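Local coordinates for pseudoperoxidase (Leishmania major, PDB 5VIA), which binds heme b, with a cysteine and a histidine as axial ligands of the iron, and belongs to the peroxidase family as a pseudoperoxidase, at residues S83-A95 with A106-S118. Numbering follows the deposited sequence.
Sequences SSTEDVASLAAIA and AILDQWRWGRNDS
Ile-107 sets its CG2 methyl 3.6 Å from CD1 of Ile-94, while Leu-108 turns its CD1 to CD2 of Leu-91; branched aliphatic chains suit this mostly apolar end, where Ile-94, Leu-91 and Ile-107 are buried. Next comes Trp-111, whose CG lies anti to the backbone N (chi1 -174°), a torsion that turns the indole toward the helix, edge on to Asp-87 and Ser-90. CD2 of Leu-91 sits over one face in a CH-pi contact, 3.7 Å from the centroid of the Trp-111 five-membered ring, and at the edge Trp-111 NE1 donates a hydrogen bond to Ser-90 OG at 2.9 Å. That hydroxyl in turn donates to Asp-87 O, so a small polar side chain satisfies the buried indole N-H.

Asp-87 then gathers the turn. Gly-114, at phi/psi 100/15°, where a side chain would strike the preceding carbonyl, offers its N to the syn lone pair of Asp-87 OD2 at 2.8 Å. Arg-115 reaches Asp-87 OD1 twice, through its backbone N and through NH1 at 2.9 Å, from opposite faces of the carboxylate plane; the NH1 bond is a salt bridge that probably stabilises the buried carboxylate charge. Arg-115 O accepts from Ser-84 OG, which as N-cap also receives Asp-87 N. Asp-117 completes the start of the helix: OD2 takes Thr-85 N at 2.8 Å and OD1 takes Glu-86 N, both by syn lone pairs, a negative group that would be expected to interact favourably with the positive end of the helix dipole.

Helix 85-99 lies between segment 106-118 and helix 67-79, where Val-88 and Ala-92 touch Leu-76, whereas helix 263-279 meets Ile-107 and Arg-115, and Trp-113 pairs with Arg-286 in a short antiparallel sheet.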
loop_
_atom_site.group_PDB
_atom_site.type_symbol
_atom_site.label_atom_id
_atom_site.label_comp_id
_atom_site.label_asym_id
_atom_site.label_seq_id
_atom_site.Cartn_x
_atom_site.Cartn_y
_atom_site.Cartn_z
ATOM N N SER A 83 7.770 16.177 16.029
ATOM C CA SER A 83 7.306 15.869 14.685
ATOM C C SER A 83 5.842 15.483 14.767
ATOM O O SER A 83 5.397 14.949 15.780
ATOM C CB SER A 83 8.104 14.716 14.082
ATOM O OG SER A 83 7.509 14.292 12.868
ATOM N N SER A 84 5.081 15.758 13.715
ATOM C CA SER A 84 3.710 15.281 13.668
ATOM C C SER A 84 3.733 13.779 13.407
ATOM O O SER A 84 4.656 13.260 12.764
ATOM C CB SER A 84 2.907 16.002 12.587
ATOM O OG SER A 84 3.183 15.475 11.297
ATOM N N THR A 85 2.726 13.082 13.921
ATOM C CA THR A 85 2.609 11.637 13.742
ATOM C C THR A 85 2.366 11.272 12.276
ATOM O O THR A 85 2.821 10.232 11.798
ATOM C CB THR A 85 1.504 11.069 14.662
ATOM O OG1 THR A 85 1.970 11.099 16.016
ATOM C CG2 THR A 85 1.181 9.640 14.311
ATOM N N GLU A 86 1.667 12.142 11.552
ATOM C CA GLU A 86 1.451 11.927 10.126
ATOM C C GLU A 86 2.759 11.980 9.330
ATOM O O GLU A 86 2.985 11.142 8.456
ATOM C CB GLU A 86 0.437 12.939 9.569
ATOM C CG GLU A 86 -0.987 12.798 10.114
ATOM C CD GLU A 86 -1.720 11.560 9.616
ATOM O OE1 GLU A 86 -1.229 10.846 8.717
ATOM O OE2 GLU A 86 -2.814 11.291 10.139
ATOM N N ASP A 87 3.614 12.958 9.626
ATOM C CA ASP A 87 4.927 13.036 8.983
ATOM C C ASP A 87 5.741 11.769 9.264
ATOM O O ASP A 87 6.319 11.164 8.350
ATOM C CB ASP A 87 5.698 14.271 9.464
ATOM C CG ASP A 87 5.329 15.527 8.697
ATOM O OD1 ASP A 87 4.607 15.414 7.690
ATOM O OD2 ASP A 87 5.775 16.624 9.085
ATOM N N VAL A 88 5.775 11.368 10.529
ATOM C CA VAL A 88 6.484 10.156 10.927
ATOM C C VAL A 88 5.951 8.935 10.177
ATOM O O VAL A 88 6.720 8.101 9.705
ATOM C CB VAL A 88 6.371 9.907 12.441
ATOM C CG1 VAL A 88 6.839 8.504 12.776
ATOM C CG2 VAL A 88 7.183 10.939 13.219
ATOM N N ALA A 89 4.632 8.841 10.055
ATOM C CA ALA A 89 4.022 7.693 9.396
ATOM C C ALA A 89 4.428 7.604 7.925
ATOM O O ALA A 89 4.710 6.513 7.419
ATOM C CB ALA A 89 2.498 7.722 9.551
ATOM N N SER A 90 4.473 8.745 7.239
ATOM C CA SER A 90 4.875 8.756 5.833
ATOM C C SER A 90 6.349 8.355 5.661
ATOM O O SER A 90 6.704 7.686 4.680
ATOM C CB SER A 90 4.591 10.124 5.194
ATOM O OG SER A 90 5.415 11.118 5.772
ATOM N N LEU A 91 7.195 8.736 6.617
ATOM C CA LEU A 91 8.620 8.383 6.569
ATOM C C LEU A 91 8.862 6.898 6.865
ATOM O O LEU A 91 9.812 6.288 6.343
ATOM C CB LEU A 91 9.425 9.251 7.542
ATOM C CG LEU A 91 9.603 10.710 7.127
ATOM C CD1 LEU A 91 10.266 11.508 8.215
ATOM C CD2 LEU A 91 10.407 10.813 5.853
ATOM N N ALA A 92 8.008 6.324 7.710
ATOM C CA ALA A 92 8.053 4.893 7.995
ATOM C C ALA A 92 7.656 4.074 6.770
ATOM O O ALA A 92 8.219 3.016 6.531
ATOM C CB ALA A 92 7.164 4.551 9.189
ATOM N N ALA A 93 6.676 4.553 6.007
ATOM C CA ALA A 93 6.287 3.878 4.775
ATOM C C ALA A 93 7.444 3.935 3.791
ATOM O O ALA A 93 7.786 2.932 3.152
ATOM C CB ALA A 93 5.032 4.528 4.166
ATOM N N ILE A 94 8.048 5.118 3.672
ATOM C CA ILE A 94 9.202 5.305 2.796
ATOM C C ILE A 94 10.347 4.393 3.233
ATOM O O ILE A 94 11.048 3.818 2.404
ATOM C CB ILE A 94 9.641 6.801 2.773
ATOM C CG1 ILE A 94 8.593 7.654 2.041
ATOM C CG2 ILE A 94 10.992 6.984 2.098
ATOM C CD1 ILE A 94 8.814 9.153 2.206
ATOM N N ALA A 95 10.523 4.239 4.541
ATOM C CA ALA A 95 11.538 3.323 5.057
ATOM C C ALA A 95 11.208 1.867 4.715
ATOM O O ALA A 95 12.116 1.050 4.514
ATOM C CB ALA A 95 11.703 3.505 6.551
ATOM N N ALA A 106 13.760 9.246 -4.976
ATOM C CA ALA A 106 13.028 10.450 -5.366
ATOM C C ALA A 106 11.918 10.781 -4.373
ATOM O O ALA A 106 11.665 11.953 -4.085
ATOM C CB ALA A 106 12.452 10.292 -6.759
ATOM N N ILE A 107 11.241 9.757 -3.855
ATOM C CA ILE A 107 10.197 9.984 -2.856
ATOM C C ILE A 107 10.805 10.672 -1.637
ATOM O O ILE A 107 10.239 11.626 -1.102
ATOM C CB ILE A 107 9.539 8.671 -2.378
ATOM C CG1 ILE A 107 8.971 7.865 -3.549
ATOM C CG2 ILE A 107 8.437 8.973 -1.389
ATOM C CD1 ILE A 107 8.489 6.448 -3.148
ATOM N N LEU A 108 11.959 10.181 -1.194
ATOM C CA LEU A 108 12.608 10.758 -0.020
ATOM C C LEU A 108 13.165 12.152 -0.308
ATOM O O LEU A 108 12.971 13.077 0.485
ATOM C CB LEU A 108 13.707 9.839 0.514
ATOM C CG LEU A 108 14.342 10.326 1.815
ATOM C CD1 LEU A 108 13.264 10.586 2.860
ATOM C CD2 LEU A 108 15.363 9.325 2.332
ATOM N N ASP A 109 13.835 12.304 -1.447
ATOM C CA ASP A 109 14.424 13.591 -1.828
ATOM C C ASP A 109 13.388 14.713 -1.961
ATOM O O ASP A 109 13.679 15.870 -1.655
ATOM C CB ASP A 109 15.221 13.454 -3.128
ATOM C CG ASP A 109 15.862 14.760 -3.559
ATOM O OD1 ASP A 109 16.849 15.187 -2.920
ATOM O OD2 ASP A 109 15.377 15.358 -4.544
ATOM N N GLN A 110 12.183 14.364 -2.401
ATOM C CA GLN A 110 11.120 15.342 -2.611
ATOM C C GLN A 110 10.123 15.385 -1.460
ATOM O O GLN A 110 9.130 16.113 -1.526
ATOM C CB GLN A 110 10.361 15.031 -3.902
ATOM C CG GLN A 110 11.110 15.353 -5.185
ATOM C CD GLN A 110 10.341 14.909 -6.421
ATOM O OE1 GLN A 110 9.159 14.546 -6.343
ATOM N NE2 GLN A 110 11.010 14.925 -7.568
ATOM N N TRP A 111 10.377 14.591 -0.419
ATOM C CA TRP A 111 9.483 14.524 0.738
ATOM C C TRP A 111 9.251 15.907 1.338
ATOM O O TRP A 111 10.191 16.690 1.524
ATOM C CB TRP A 111 10.056 13.586 1.809
ATOM C CG TRP A 111 9.117 13.358 2.961
ATOM C CD1 TRP A 111 8.013 12.549 2.974
ATOM C CD2 TRP A 111 9.200 13.946 4.264
ATOM N NE1 TRP A 111 7.408 12.597 4.212
ATOM C CE2 TRP A 111 8.117 13.450 5.019
ATOM C CE3 TRP A 111 10.084 14.848 4.864
ATOM C CZ2 TRP A 111 7.899 13.825 6.346
ATOM C CZ3 TRP A 111 9.869 15.214 6.181
ATOM C CH2 TRP A 111 8.782 14.707 6.907
ATOM N N ARG A 112 7.989 16.212 1.610
ATOM C CA ARG A 112 7.629 17.456 2.263
ATOM C C ARG A 112 7.096 17.186 3.659
ATOM O O ARG A 112 6.662 16.071 3.970
ATOM C CB ARG A 112 6.586 18.212 1.437
ATOM C CG ARG A 112 7.154 18.825 0.162
ATOM C CD ARG A 112 6.044 19.350 -0.720
ATOM N NE ARG A 112 6.583 19.988 -1.918
ATOM C CZ ARG A 112 5.837 20.571 -2.852
ATOM N NH1 ARG A 112 4.519 20.597 -2.735
ATOM N NH2 ARG A 112 6.413 21.127 -3.905
ATOM N N TRP A 113 7.128 18.214 4.499
ATOM C CA TRP A 113 6.763 18.052 5.896
ATOM C C TRP A 113 5.634 18.993 6.297
ATOM O O TRP A 113 5.218 19.850 5.518
ATOM C CB TRP A 113 7.996 18.246 6.795
ATOM C CG TRP A 113 8.582 19.634 6.798
ATOM C CD1 TRP A 113 9.365 20.202 5.830
ATOM C CD2 TRP A 113 8.469 20.610 7.843
ATOM N NE1 TRP A 113 9.724 21.479 6.199
ATOM C CE2 TRP A 113 9.190 21.751 7.431
ATOM C CE3 TRP A 113 7.828 20.630 9.086
ATOM C CZ2 TRP A 113 9.280 22.904 8.218
ATOM C CZ3 TRP A 113 7.920 21.777 9.869
ATOM C CH2 TRP A 113 8.639 22.897 9.430
ATOM N N GLY A 114 5.133 18.827 7.514
ATOM C CA GLY A 114 4.088 19.696 8.019
ATOM C C GLY A 114 2.698 19.096 7.945
ATOM O O GLY A 114 1.708 19.829 8.063
ATOM N N ARG A 115 2.608 17.782 7.731
ATOM C CA ARG A 115 1.312 17.100 7.766
ATOM C C ARG A 115 0.678 17.331 9.130
ATOM O O ARG A 115 1.275 16.995 10.158
ATOM C CB ARG A 115 1.464 15.595 7.520
ATOM C CG ARG A 115 1.776 15.212 6.081
ATOM C CD ARG A 115 2.228 13.744 5.961
ATOM N NE ARG A 115 2.684 13.483 4.596
ATOM C CZ ARG A 115 3.876 13.856 4.132
ATOM N NH1 ARG A 115 4.737 14.478 4.931
ATOM N NH2 ARG A 115 4.210 13.613 2.873
ATOM N N ASN A 116 -0.509 17.937 9.134
ATOM C CA ASN A 116 -1.231 18.214 10.369
ATOM C C ASN A 116 -1.827 16.949 10.955
ATOM O O ASN A 116 -2.545 16.220 10.268
ATOM C CB ASN A 116 -2.371 19.213 10.119
ATOM C CG ASN A 116 -1.892 20.653 10.039
ATOM O OD1 ASN A 116 -2.038 21.311 9.008
ATOM N ND2 ASN A 116 -1.333 21.155 11.138
ATOM N N ASP A 117 -1.530 16.685 12.220
ATOM C CA ASP A 117 -2.271 15.674 12.949
ATOM C C ASP A 117 -3.626 16.298 13.225
ATOM O O ASP A 117 -3.870 16.833 14.312
ATOM C CB ASP A 117 -1.572 15.305 14.261
ATOM C CG ASP A 117 -0.309 14.498 14.038
ATOM O OD1 ASP A 117 -0.189 13.870 12.964
ATOM O OD2 ASP A 117 0.559 14.490 14.942
ATOM N N SER A 118 -4.498 16.274 12.226
ATOM C CA SER A 118 -5.826 16.820 12.423
ATOM C C SER A 118 -6.688 15.793 13.150
ATOM O O SER A 118 -6.367 14.599 13.223
ATOM C CB SER A 118 -6.463 17.259 11.099
ATOM O OG SER A 118 -6.714 16.153 10.249
#